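TRNA (cytosine(38)-C(5))-methyltransferase (Schizosaccharomyces pombe, PDB 6FDF) methylates carbon 5 of cytosine 38 in the anticodon loop of tRNA(Asp), and less strongly of tRNA(Glu), using S-adenosyl-L-methionine as methyl donor. Local coordinates at residues C76-M81 against S326-P331; V111-N116 against R140-N145; F160-S165 against S315-V320; C240-G245 against A287-F292. All blocks are in the same frame, centred on the assembly; numbering follows the deposited sequence. Where two conformers were deposited one is given.

Contact 1 of 4, residues C76-M81 against S326-P331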
loop_
_atom_site.group_PDB
_atom_site.type_symbol
_atom_site.label_atom_id
_atom_site.label_comp_id
_atom_site.label_asym_id
_atom_site.label_seq_id
_atom_site.Cartn_x
_atom_site.Cartn_y
_atom_site.Cartn_z
ATOM N N CYS A 76 16.696 11.007 11.120
ATOM C CA CYS A 76 15.329 11.275 10.694
ATOM C C CYS A 76 14.372 11.260 11.878
ATOM O O CYS A 76 14.486 10.422 12.779
ATOM C CB CYS A 76 14.880 10.266 9.637
ATOM S SG CYS A 76 15.619 10.592 8.026
ATOM N N LYS A 77 13.427 12.194 11.864
ATOM C CA LYS A 77 12.472 12.342 12.947
ATOM C C LYS A 77 11.182 11.573 12.700
ATOM O O LYS A 77 10.452 11.279 13.656
ATOM C CB LYS A 77 12.184 13.832 13.150
ATOM C CG LYS A 77 11.309 14.174 14.336
ATOM C CD LYS A 77 11.230 15.687 14.525
ATOM C CE LYS A 77 12.323 16.210 15.457
ATOM N NZ LYS A 77 13.700 15.802 15.065
ATOM N N LEU A 78 10.883 11.245 11.446
ATOM C CA LEU A 78 9.789 10.347 11.097
ATOM C C LEU A 78 10.368 9.159 10.345
ATOM O O LEU A 78 11.131 9.342 9.392
ATOM C CB LEU A 78 8.734 11.050 10.228
ATOM C CG LEU A 78 7.735 10.116 9.531
ATOM C CD1 LEU A 78 6.849 9.401 10.553
ATOM C CD2 LEU A 78 6.874 10.865 8.520
ATOM N N TRP A 79 10.042 7.950 10.791
ATOM C CA TRP A 79 10.320 6.739 10.027
ATOM C C TRP A 79 8.997 6.158 9.557
ATOM O O TRP A 79 8.077 5.995 10.364
ATOM C CB TRP A 79 11.031 5.670 10.861
ATOM C CG TRP A 79 12.382 6.004 11.406
ATOM C CD1 TRP A 79 13.072 7.176 11.272
ATOM C CD2 TRP A 79 13.198 5.142 12.193
ATOM N NE1 TRP A 79 14.283 7.086 11.930
ATOM C CE2 TRP A 79 14.379 5.845 12.503
ATOM C CE3 TRP A 79 13.051 3.833 12.659
ATOM C CZ2 TRP A 79 15.399 5.285 13.266
ATOM C CZ3 TRP A 79 14.066 3.278 13.415
ATOM C CH2 TRP A 79 15.221 4.004 13.716
ATOM N N THR A 80 8.894 5.858 8.264
ATOM C CA THR A 80 7.750 5.119 7.740
ATOM C C THR A 80 8.219 3.733 7.314
ATOM O O THR A 80 9.368 3.552 6.895
ATOM C CB THR A 80 7.088 5.845 6.558
ATOM O OG1 THR A 80 7.968 5.843 5.419
ATOM C CG2 THR A 80 6.716 7.278 6.935
ATOM N N MET A 81 7.330 2.747 7.408
ATOM C CA MET A 81 7.726 1.409 6.992
ATOM C C MET A 81 6.498 0.588 6.637
ATOM O O MET A 81 5.455 0.702 7.286
ATOM C CB MET A 81 8.544 0.700 8.085
ATOM C CG MET A 81 7.871 0.648 9.442
ATOM S SD MET A 81 8.978 0.048 10.740
ATOM C CE MET A 81 9.836 1.548 11.184
ATOM N N SER A 326 -1.366 12.971 8.359
ATOM C CA SER A 326 -1.866 14.227 8.912
ATOM C C SER A 326 -2.171 14.093 10.399
ATOM O O SER A 326 -1.805 14.959 11.204
ATOM C CB SER A 326 -3.118 14.662 8.153
ATOM O OG SER A 326 -2.812 14.935 6.800
ATOM N N LEU A 327 -2.857 13.014 10.775
ATOM C CA LEU A 327 -3.136 12.753 12.185
ATOM C C LEU A 327 -1.848 12.577 12.978
ATOM O O LEU A 327 -1.665 13.188 14.035
ATOM C CB LEU A 327 -4.014 11.512 12.319
ATOM C CG LEU A 327 -4.338 11.091 13.751
ATOM C CD1 LEU A 327 -5.136 12.186 14.448
ATOM C CD2 LEU A 327 -5.095 9.777 13.761
ATOM N N LEU A 328 -0.944 11.735 12.478
ATOM C CA LEU A 328 0.270 11.407 13.220
ATOM C C LEU A 328 1.077 12.652 13.570
ATOM O O LEU A 328 1.560 12.790 14.702
ATOM C CB LEU A 328 1.116 10.434 12.399
ATOM C CG LEU A 328 2.446 9.959 12.982
ATOM C CD1 LEU A 328 2.234 9.256 14.312
ATOM C CD2 LEU A 328 3.169 9.037 11.985
ATOM N N LEU A 329 1.242 13.560 12.613
ATOM C CA LEU A 329 2.168 14.675 12.759
ATOM C C LEU A 329 1.521 15.942 13.315
ATOM O O LEU A 329 2.154 17.001 13.274
ATOM C CB LEU A 329 2.823 14.985 11.410
ATOM C CG LEU A 329 3.567 13.816 10.765
ATOM C CD1 LEU A 329 4.042 14.216 9.383
ATOM C CD2 LEU A 329 4.729 13.382 11.647
ATOM N N GLU A 330 0.288 15.869 13.821
ATOM C CA GLU A 330 -0.355 17.061 14.380
ATOM C C GLU A 330 0.476 17.786 15.437
ATOM O O GLU A 330 0.495 19.029 15.407
ATOM C CB GLU A 330 -1.741 16.711 14.947
ATOM C CG GLU A 330 -2.752 16.378 13.861
ATOM C CD GLU A 330 -4.174 16.265 14.372
ATOM O OE1 GLU A 330 -4.373 16.113 15.594
ATOM O OE2 GLU A 330 -5.099 16.331 13.539
ATOM N N PRO A 331 1.155 17.119 16.384
ATOM C CA PRO A 331 1.913 17.874 17.398
ATOM C C PRO A 331 3.038 18.721 16.825
ATOM O O PRO A 331 3.621 19.519 17.572
ATOM C CB PRO A 331 2.468 16.777 18.319
ATOM C CG PRO A 331 1.540 15.631 18.134
ATOM C CD PRO A 331 1.183 15.673 16.676
#
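L78 and L328 both swing CG away from their own backbone N (chi1 166° and 180°), and these first torsions send one leucine out from a strand and the other out from a helix until their methyl groups meet. The touching branches are CD1 of L78 and CD2 of L328, 4.0 Å apart, the two side chains crossing at a slant. The other branch of L78, CD2, faces L329, whose CD1 lies at a looser 4.5 Å. L78 is therefore the single residue of 76-81 that bridges to 326-331, with one methyl given to each of two successive leucines. All three leucines are buried and no hydrogen bond joins the segments; the contact is apolar packing.

L328 is the last residue of helix 318-328, and L329 is the first to leave helical backbone angles, so the strand leucine packs exactly where the helix gives out. Strands on either side of 78-81 extend the same surface: L78 also rests on V13 of strand 11-16 and on Y121 of strand 121-127. L328 also touches L172 of strand 168-175, one strand further on. R174 of that strand hydrogen-bonds the carbonyl oxygens of L327 and L328 at the helix end. Packing of a C-terminal helix across the central strands of a mixed seven-stranded sheet in this way belongs to the Rossmann-like catalytic domain of the class I methyltransferases.

Contact 2 of 4, residues V111-N116 against R140-N145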
loop_
_atom_site.group_PDB
_atom_site.type_symbol
_atom_site.label_atom_id
_atom_site.label_comp_id
_atom_site.label_asym_id
_atom_site.label_seq_id
_atom_site.Cartn_x
_atom_site.Cartn_y
_atom_site.Cartn_z
ATOM N N VAL A 111 17.535 -2.667 16.661
ATOM C CA VAL A 111 18.480 -1.562 16.554
ATOM C C VAL A 111 17.905 -0.253 17.096
ATOM O O VAL A 111 18.654 0.577 17.625
ATOM C CB VAL A 111 18.921 -1.422 15.084
ATOM C CG1 VAL A 111 19.666 -0.127 14.861
ATOM C CG2 VAL A 111 19.767 -2.627 14.664
ATOM N N LEU A 112 16.584 -0.074 17.013
ATOM C CA LEU A 112 15.934 1.159 17.457
ATOM C C LEU A 112 16.374 1.636 18.839
ATOM O O LEU A 112 16.658 2.835 18.984
ATOM C CB LEU A 112 14.413 0.961 17.398
ATOM C CG LEU A 112 13.529 2.067 17.970
ATOM C CD1 LEU A 112 13.710 3.342 17.177
ATOM C CD2 LEU A 112 12.067 1.616 17.961
ATOM N N PRO A 113 16.460 0.787 19.875
ATOM C CA PRO A 113 16.834 1.294 21.210
ATOM C C PRO A 113 18.273 1.772 21.307
ATOM O O PRO A 113 18.652 2.339 22.344
ATOM C CB PRO A 113 16.611 0.083 22.126
ATOM C CG PRO A 113 15.719 -0.839 21.353
ATOM C CD PRO A 113 16.093 -0.642 19.927
ATOM N N HIS A 114 19.080 1.559 20.276
ATOM C CA HIS A 114 20.493 1.907 20.301
ATOM C C HIS A 114 20.802 3.216 19.585
ATOM O O HIS A 114 21.970 3.615 19.547
ATOM C CB HIS A 114 21.317 0.785 19.672
ATOM C CG HIS A 114 21.373 -0.468 20.490
ATOM N ND1 HIS A 114 20.478 -1.503 20.324
ATOM C CD2 HIS A 114 22.224 -0.861 21.465
ATOM C CE1 HIS A 114 20.777 -2.479 21.163
ATOM N NE2 HIS A 114 21.832 -2.114 21.868
ATOM N N VAL A 115 19.805 3.879 18.991
ATOM C CA VAL A 115 20.090 5.057 18.175
ATOM C C VAL A 115 20.330 6.269 19.070
ATOM O O VAL A 115 19.889 6.331 20.220
ATOM C CB VAL A 115 18.964 5.329 17.158
ATOM C CG1 VAL A 115 18.772 4.131 16.220
ATOM C CG2 VAL A 115 17.665 5.708 17.871
ATOM N N ASN A 116 21.060 7.248 18.526
ATOM C CA ASN A 116 21.361 8.461 19.282
ATOM C C ASN A 116 20.097 9.253 19.588
ATOM O O ASN A 116 19.928 9.768 20.701
ATOM C CB ASN A 116 22.344 9.335 18.503
ATOM C CG ASN A 116 23.780 8.864 18.627
ATOM O OD1 ASN A 116 24.207 8.398 19.680
ATOM N ND2 ASN A 116 24.538 8.998 17.546
ATOM N N ARG A 140 5.023 -3.899 19.693
ATOM C CA ARG A 140 4.393 -3.154 20.785
ATOM C C ARG A 140 5.301 -3.095 22.007
ATOM O O ARG A 140 5.382 -2.062 22.684
ATOM C CB ARG A 140 3.052 -3.789 21.173
ATOM C CG ARG A 140 2.051 -3.900 20.043
ATOM C CD ARG A 140 0.690 -4.359 20.549
ATOM N NE ARG A 140 -0.217 -4.615 19.437
ATOM C CZ ARG A 140 -0.393 -5.807 18.873
ATOM N NH1 ARG A 140 -1.224 -5.935 17.848
ATOM N NH2 ARG A 140 0.238 -6.873 19.346
ATOM N N LYS A 141 6.003 -4.192 22.291
ATOM C CA LYS A 141 6.842 -4.269 23.480
ATOM C C LYS A 141 8.012 -3.289 23.411
ATOM O O LYS A 141 8.260 -2.536 24.362
ATOM C CB LYS A 141 7.336 -5.707 23.652
ATOM C CG LYS A 141 7.899 -6.041 25.008
ATOM C CD LYS A 141 7.659 -7.513 25.346
ATOM C CE LYS A 141 8.003 -8.433 24.180
ATOM N NZ LYS A 141 7.777 -9.874 24.526
ATOM N N VAL A 142 8.742 -3.274 22.294
ATOM C CA VAL A 142 9.910 -2.399 22.220
ATOM C C VAL A 142 9.483 -0.937 22.122
ATOM O O VAL A 142 10.147 -0.049 22.669
ATOM C CB VAL A 142 10.835 -2.810 21.057
ATOM C CG1 VAL A 142 10.170 -2.587 19.708
ATOM C CG2 VAL A 142 12.161 -2.056 21.146
ATOM N N LEU A 143 8.372 -0.659 21.432
ATOM C CA LEU A 143 7.892 0.717 21.342
ATOM C C LEU A 143 7.448 1.231 22.706
ATOM O O LEU A 143 7.793 2.352 23.100
ATOM C CB LEU A 143 6.756 0.821 20.319
ATOM C CG LEU A 143 7.135 0.600 18.853
ATOM C CD1 LEU A 143 5.938 0.861 17.938
ATOM C CD2 LEU A 143 8.314 1.475 18.454
ATOM N N ARG A 144 6.663 0.432 23.437
ATOM C CA ARG A 144 6.281 0.802 24.798
ATOM C C ARG A 144 7.506 1.028 25.680
ATOM O O ARG A 144 7.576 2.015 26.424
ATOM C CB ARG A 144 5.380 -0.277 25.405
ATOM C CG ARG A 144 5.152 -0.131 26.911
ATOM C CD ARG A 144 4.363 -1.300 27.516
ATOM N NE ARG A 144 5.178 -2.490 27.756
ATOM C CZ ARG A 144 5.005 -3.658 27.140
ATOM N NH1 ARG A 144 4.038 -3.801 26.243
ATOM N NH2 ARG A 144 5.794 -4.685 27.429
ATOM N N ASN A 145 8.496 0.141 25.589
ATOM C CA ASN A 145 9.691 0.286 26.415
ATOM C C ASN A 145 10.527 1.497 26.021
ATOM O O ASN A 145 11.226 2.062 26.873
ATOM C CB ASN A 145 10.531 -0.990 26.345
ATOM C CG ASN A 145 9.921 -2.122 27.136
ATOM O OD1 ASN A 145 9.017 -1.913 27.952
ATOM N ND2 ASN A 145 10.404 -3.335 26.900
#
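The pyrrolidine ring of P113 meets V142 through its CG corner, 3.8 Å from V142 CG2 in the conformer described, the two side chains crossing at about a right angle; next to it, the imidazole of H114, which takes no part, has V111 O at its edge, in the ring plane. Beside the proline, L112 CD2 touches L143 CD2, also at 3.8 Å and again nearly perpendicular. The L143 CB points away from 111-116, but with CG beside the backbone N (chi1 -68°) CD2 comes back to L112. The join is part of the alpha/beta arrangement of the Rossmann-like domain: the 3-10 turn after helix 103-111 meets the end of helix 134-145, with strand 121-127 between them in sequence. L112 and L143 both also touch Y148 of the edge strand 148-155. P113 is exposed, whereas the leucines are buried, so the contact grades from solvent to interior. On the far side of the helix, R140 forms a salt bridge through NE with E152.

Contact 3 of 4, residues F160-S165 against S315-V320. With SAH (S-adenosyl-L-homocysteine), chain E.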
loop_
_atom_site.group_PDB
_atom_site.type_symbol
_atom_site.label_atom_id
_atom_site.label_comp_id
_atom_site.label_asym_id
_atom_site.label_seq_id
_atom_site.Cartn_x
_atom_site.Cartn_y
_atom_site.Cartn_z
ATOM N N PHE A 160 -13.593 5.394 3.114
ATOM C CA PHE A 160 -13.264 6.773 2.789
ATOM C C PHE A 160 -13.797 7.121 1.403
ATOM O O PHE A 160 -13.237 7.975 0.714
ATOM C CB PHE A 160 -11.753 7.000 2.857
ATOM C CG PHE A 160 -11.151 6.737 4.216
ATOM C CD1 PHE A 160 -10.759 5.454 4.579
ATOM C CD2 PHE A 160 -10.965 7.768 5.125
ATOM C CE1 PHE A 160 -10.196 5.204 5.822
ATOM C CE2 PHE A 160 -10.404 7.526 6.374
ATOM C CZ PHE A 160 -10.021 6.243 6.723
ATOM N N ASN A 161 -14.890 6.468 0.990
ATOM C CA ASN A 161 -15.543 6.740 -0.294
ATOM C C ASN A 161 -14.604 6.472 -1.458
ATOM O O ASN A 161 -14.522 7.251 -2.410
ATOM C CB ASN A 161 -16.056 8.163 -0.375
ATOM C CG ASN A 161 -16.993 8.403 -1.549
ATOM O OD1 ASN A 161 -17.629 7.481 -2.056
ATOM N ND2 ASN A 161 -17.089 9.661 -1.976
ATOM N N ILE A 162 -13.875 5.371 -1.374
ATOM C CA ILE A 162 -13.010 4.921 -2.451
ATOM C C ILE A 162 -13.493 3.518 -2.801
ATOM O O ILE A 162 -13.571 2.657 -1.921
ATOM C CB ILE A 162 -11.529 4.911 -2.043
ATOM C CG1 ILE A 162 -11.082 6.322 -1.649
ATOM C CG2 ILE A 162 -10.669 4.348 -3.166
ATOM C CD1 ILE A 162 -9.812 6.348 -0.806
ATOM N N PRO A 163 -13.852 3.248 -4.052
ATOM C CA PRO A 163 -14.499 1.970 -4.399
ATOM C C PRO A 163 -13.499 0.833 -4.586
ATOM O O PRO A 163 -13.418 0.202 -5.642
ATOM C CB PRO A 163 -15.238 2.324 -5.696
ATOM C CG PRO A 163 -14.362 3.360 -6.333
ATOM C CD PRO A 163 -13.831 4.187 -5.187
ATOM N N ASN A 164 -12.718 0.568 -3.545
ATOM C CA ASN A 164 -11.796 -0.557 -3.584
ATOM C C ASN A 164 -11.614 -1.089 -2.171
ATOM O O ASN A 164 -11.485 -0.316 -1.219
ATOM C CB ASN A 164 -10.445 -0.148 -4.194
ATOM C CG ASN A 164 -9.449 -1.300 -4.250
ATOM O OD1 ASN A 164 -8.342 -1.206 -3.712
ATOM N ND2 ASN A 164 -9.841 -2.398 -4.894
ATOM N N SER A 165 -11.601 -2.411 -2.053
ATOM C CA SER A 165 -11.298 -3.074 -0.796
ATOM C C SER A 165 -9.793 -3.255 -0.679
ATOM O O SER A 165 -9.153 -3.781 -1.594
ATOM C CB SER A 165 -12.001 -4.428 -0.713
ATOM O OG SER A 165 -13.392 -4.281 -0.893
ATOM N N SER A 315 1.539 -2.149 -2.923
ATOM C CA SER A 315 1.610 -0.747 -2.538
ATOM C C SER A 315 0.497 -0.385 -1.559
ATOM O O SER A 315 -0.504 -1.093 -1.423
ATOM C CB SER A 315 1.522 0.157 -3.773
ATOM O OG SER A 315 2.621 -0.048 -4.642
ATOM N N ILE A 316 0.685 0.744 -0.875
ATOM C CA ILE A 316 -0.318 1.251 0.055
ATOM C C ILE A 316 -1.424 1.945 -0.720
ATOM O O ILE A 316 -1.291 2.197 -1.922
ATOM C CB ILE A 316 0.312 2.231 1.059
ATOM C CG1 ILE A 316 0.877 3.444 0.298
ATOM C CG2 ILE A 316 1.372 1.532 1.882
ATOM C CD1 ILE A 316 1.178 4.643 1.150
ATOM N N ASN A 317 -2.507 2.292 -0.030
ATOM C CA ASN A 317 -3.428 3.296 -0.537
ATOM C C ASN A 317 -2.931 4.666 -0.088
ATOM O O ASN A 317 -2.875 4.954 1.114
ATOM C CB ASN A 317 -4.859 3.045 -0.068
ATOM C CG ASN A 317 -5.830 4.029 -0.674
ATOM O OD1 ASN A 317 -5.802 5.216 -0.346
ATOM N ND2 ASN A 317 -6.671 3.557 -1.599
ATOM N N VAL A 318 -2.587 5.503 -1.071
ATOM C CA VAL A 318 -1.962 6.800 -0.824
ATOM C C VAL A 318 -2.921 7.746 -0.109
ATOM O O VAL A 318 -2.509 8.540 0.748
ATOM C CB VAL A 318 -1.476 7.392 -2.162
ATOM C CG1 VAL A 318 -0.997 8.829 -1.983
ATOM C CG2 VAL A 318 -0.371 6.522 -2.754
ATOM N N LYS A 319 -4.209 7.687 -0.462
ATOM C CA LYS A 319 -5.206 8.551 0.169
ATOM C C LYS A 319 -5.345 8.246 1.656
ATOM O O LYS A 319 -5.248 9.150 2.495
ATOM C CB LYS A 319 -6.556 8.396 -0.537
ATOM C CG LYS A 319 -6.862 9.477 -1.554
ATOM C CD LYS A 319 -7.037 10.831 -0.880
ATOM C CE LYS A 319 -7.147 11.944 -1.906
ATOM N NZ LYS A 319 -7.005 13.278 -1.273
ATOM N N VAL A 320 -5.595 6.979 1.998
ATOM C CA VAL A 320 -5.744 6.597 3.407
ATOM C C VAL A 320 -4.513 6.997 4.215
ATOM O O VAL A 320 -4.625 7.576 5.302
ATOM C CB VAL A 320 -6.035 5.090 3.532
ATOM C CG1 VAL A 320 -6.136 4.690 5.002
ATOM C CG2 VAL A 320 -7.344 4.734 2.807
HETATM N N SAH E . 5.161 0.647 0.677
HETATM C CA SAH E . 5.746 0.554 -0.643
HETATM C CB SAH E . 5.946 -0.902 -1.072
HETATM C CG SAH E . 6.111 -1.826 0.133
HETATM S SD SAH E . 5.992 -3.536 -0.297
HETATM C C SAH E . 4.898 1.291 -1.630
HETATM O O SAH E . 3.907 1.922 -1.202
HETATM O OXT SAH E . 5.236 1.246 -2.833
HETATM C "C5'" SAH E . 7.396 -4.050 0.627
HETATM C "C4'" SAH E . 8.666 -3.560 -0.069
HETATM O "O4'" SAH E . 9.754 -3.840 0.793
HETATM C "C3'" SAH E . 8.935 -4.250 -1.407
HETATM O "O3'" SAH E . 9.178 -3.272 -2.417
HETATM C "C2'" SAH E . 10.229 -5.035 -1.175
HETATM O "O2'" SAH E . 11.106 -4.972 -2.305
HETATM C "C1'" SAH E . 10.841 -4.319 0.022
HETATM N N9 SAH E . 11.627 -5.190 0.921
HETATM C C8 SAH E . 11.277 -6.398 1.407
HETATM N N7 SAH E . 12.255 -6.893 2.204
HETATM C C5 SAH E . 13.260 -5.995 2.243
HETATM C C6 SAH E . 14.581 -5.892 2.893
HETATM N N6 SAH E . 15.040 -6.883 3.690
HETATM N N1 SAH E . 15.303 -4.772 2.655
HETATM C C2 SAH E . 14.855 -3.781 1.865
HETATM N N3 SAH E . 13.662 -3.808 1.242
HETATM C C4 SAH E . 12.839 -4.878 1.386
HETATM O O HOH W 1 -7.147 1.219 -2.925
#
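F160 overlaps V320 with the CD1 side of its ring, 3.9 Å from V320 CG2, the methyl approaching obliquely and the two side chains crossing at about a right angle. This touch ties the loop before strand 168-175 to the first turn of helix 318-328, and F187 stacks on the same ring. I162 adds a second apolar touch: its CD1 lies 3.9 Å from K319 CB, while, in the conformer described, the lysine chain bends at chi2 and carries its amine away.

N317 occupies the N-cap position of this helix. With CG anti to the backbone N (chi1 -176°), its OD1 accepts from V320 N at 2.9 Å along a nearly straight path (169°), the donor tilted from the carbonyl plane. The amide's other end, N317 ND2, gives to a water 2.7 Å away, which in turn donates to N164 OD1 at 2.8 Å. Just before the cap, I316 N makes a weak 3.4 Å bond to the O atom of S-adenosylhomocysteine. One asparagine thus uses both ends of its amide, one to start the helix and one to reach the loop through water, which should fix the rotation of the amide, next in sequence to I316 of the S-adenosylhomocysteine pocket.

Contact 4 of 4, residues C240-G245 against A287-F292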
loop_
_atom_site.group_PDB
_atom_site.type_symbol
_atom_site.label_atom_id
_atom_site.label_comp_id
_atom_site.label_asym_id
_atom_site.label_seq_id
_atom_site.Cartn_x
_atom_site.Cartn_y
_atom_site.Cartn_z
ATOM N N CYS A 240 -12.600 -5.710 -5.692
ATOM C CA CYS A 240 -11.860 -6.535 -4.752
ATOM C C CYS A 240 -10.401 -6.098 -4.651
ATOM O O CYS A 240 -9.894 -5.281 -5.425
ATOM C CB CYS A 240 -11.963 -8.007 -5.140
ATOM S SG CYS A 240 -13.607 -8.714 -4.813
ATOM N N CYS A 241 -9.724 -6.661 -3.659
ATOM C CA CYS A 241 -8.346 -6.288 -3.386
ATOM C C CYS A 241 -7.429 -6.750 -4.515
ATOM O O CYS A 241 -7.499 -7.903 -4.950
ATOM C CB CYS A 241 -7.923 -6.891 -2.052
ATOM S SG CYS A 241 -6.298 -6.415 -1.523
ATOM N N PHE A 242 -6.573 -5.844 -4.987
ATOM C CA PHE A 242 -5.572 -6.180 -5.995
ATOM C C PHE A 242 -4.339 -6.787 -5.339
ATOM O O PHE A 242 -3.864 -6.292 -4.310
ATOM C CB PHE A 242 -5.150 -4.937 -6.780
ATOM C CG PHE A 242 -6.237 -4.359 -7.641
ATOM C CD1 PHE A 242 -6.619 -4.986 -8.816
ATOM C CD2 PHE A 242 -6.857 -3.166 -7.287
ATOM C CE1 PHE A 242 -7.623 -4.447 -9.616
ATOM C CE2 PHE A 242 -7.846 -2.618 -8.081
ATOM C CZ PHE A 242 -8.235 -3.262 -9.248
ATOM N N THR A 243 -3.799 -7.839 -5.955
ATOM C CA THR A 243 -2.577 -8.476 -5.466
ATOM C C THR A 243 -1.578 -8.647 -6.601
ATOM O O THR A 243 -1.868 -8.384 -7.773
ATOM C CB THR A 243 -2.849 -9.850 -4.845
ATOM O OG1 THR A 243 -3.065 -10.809 -5.891
ATOM C CG2 THR A 243 -4.059 -9.813 -3.921
ATOM N N ARG A 244 -0.397 -9.152 -6.226
ATOM C CA ARG A 244 0.651 -9.499 -7.179
ATOM C C ARG A 244 0.204 -10.534 -8.204
ATOM O O ARG A 244 0.801 -10.621 -9.284
ATOM C CB ARG A 244 1.862 -10.021 -6.404
ATOM C CG ARG A 244 3.083 -10.318 -7.242
ATOM C CD ARG A 244 4.264 -10.604 -6.343
ATOM N NE ARG A 244 5.463 -10.913 -7.113
ATOM C CZ ARG A 244 6.692 -10.846 -6.620
ATOM N NH1 ARG A 244 7.727 -11.147 -7.387
ATOM N NH2 ARG A 244 6.881 -10.471 -5.362
ATOM N N GLY A 245 -0.829 -11.311 -7.905
ATOM C CA GLY A 245 -1.333 -12.306 -8.827
ATOM C C GLY A 245 -2.243 -11.784 -9.918
ATOM O O GLY A 245 -2.647 -12.552 -10.794
ATOM N N ALA A 287 -3.500 2.050 -10.214
ATOM C CA ALA A 287 -2.820 3.138 -9.517
ATOM C C ALA A 287 -3.815 4.189 -9.030
ATOM O O ALA A 287 -3.724 4.665 -7.892
ATOM C CB ALA A 287 -1.765 3.773 -10.427
ATOM N N ARG A 288 -4.764 4.572 -9.888
ATOM C CA ARG A 288 -5.773 5.551 -9.496
ATOM C C ARG A 288 -6.623 5.043 -8.339
ATOM O O ARG A 288 -6.888 5.779 -7.383
ATOM C CB ARG A 288 -6.662 5.885 -10.691
ATOM C CG ARG A 288 -5.988 6.691 -11.779
ATOM C CD ARG A 288 -6.930 6.808 -12.963
ATOM N NE ARG A 288 -6.402 7.658 -14.023
ATOM C CZ ARG A 288 -7.014 7.853 -15.187
ATOM N NH1 ARG A 288 -8.167 7.250 -15.437
ATOM N NH2 ARG A 288 -6.471 8.648 -16.097
ATOM N N LEU A 289 -7.042 3.778 -8.395
ATOM C CA LEU A 289 -7.839 3.234 -7.301
ATOM C C LEU A 289 -7.049 3.185 -6.000
ATOM O O LEU A 289 -7.642 3.204 -4.917
ATOM C CB LEU A 289 -8.355 1.844 -7.670
ATOM C CG LEU A 289 -9.492 1.864 -8.690
ATOM C CD1 LEU A 289 -9.593 0.518 -9.400
ATOM C CD2 LEU A 289 -10.809 2.211 -8.004
ATOM N N MET A 290 -5.722 3.118 -6.080
ATOM C CA MET A 290 -4.885 3.127 -4.889
ATOM C C MET A 290 -4.443 4.531 -4.489
ATOM O O MET A 290 -3.660 4.677 -3.544
ATOM C CB MET A 290 -3.673 2.217 -5.100
ATOM C CG MET A 290 -4.073 0.753 -5.225
ATOM S SD MET A 290 -2.655 -0.344 -5.377
ATOM C CE MET A 290 -3.469 -1.935 -5.466
ATOM N N GLY A 291 -4.943 5.559 -5.169
ATOM C CA GLY A 291 -4.708 6.939 -4.793
ATOM C C GLY A 291 -3.451 7.574 -5.346
ATOM O O GLY A 291 -3.115 8.691 -4.935
ATOM N N PHE A 292 -2.758 6.918 -6.268
ATOM C CA PHE A 292 -1.566 7.513 -6.849
ATOM C C PHE A 292 -1.955 8.626 -7.816
ATOM O O PHE A 292 -2.962 8.509 -8.523
ATOM C CB PHE A 292 -0.738 6.455 -7.575
ATOM C CG PHE A 292 0.030 5.563 -6.650
ATOM C CD1 PHE A 292 -0.561 4.443 -6.097
ATOM C CD2 PHE A 292 1.345 5.858 -6.323
ATOM C CE1 PHE A 292 0.144 3.627 -5.233
ATOM C CE2 PHE A 292 2.057 5.052 -5.466
ATOM C CZ PHE A 292 1.458 3.936 -4.919
#
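F242 meets two neighbours in the helix end of 287-292. L289 CD1 comes to the edge of its ring, near the ring plane, 3.8 Å from F242 CE2, and the side chains cross at about a right angle. M290 reaches in with its terminal methyl: CE lies 3.7 Å from F242 CB and stands oblique to the ring, on a chain extended beyond CG (chi2 -177°, chi3 179°).

A local turn lies beside each partner. Helix 283-289 ends in a Schellman motif, with G291, at positive phi, as the C-prime residue, F292 N bonded to A287 O at 2.9 Å and G291 N to R288 O at 3.0 Å; this turn puts M290 just past the last helical residue. In the 240-245 loop, T243 OG1 accepts from G245 N at 3.1 Å in an ST turn directly after F242. Further out, Y246 meets the F242 ring edge-to-face and R166 NH1 hydrogen-bonds F242 O. The contact thus joins the loop between strands 231-232 and 256-258 to the end of helix 283-289, while F292 and A287 lean on L312 of helix 305-313.

Overall arrangement
All four contacts depend on apolar side chains, but their settings differ. Contacts 1, 3 and 4 are buried, whereas contact 2 is partly buried and lies farthest from the chain centre. Contacts 1 and 3 use opposite ends of helix 318-328: pure leucine packing at its C-terminal end, a capping bond and a water bridge at its start, close to the cofactor. Contacts 3 and 4 adjoin, their centres about 8 Å apart, and V318 N lies 2.8 Å from M290 O, probably hydrogen-bonded. Contact 2 meets contact 1 where W79 CZ3 packs 3.8 Å from L112 CD1, but its nearest atoms are about 17 Å from contact 3 and about 20 Å from contact 4.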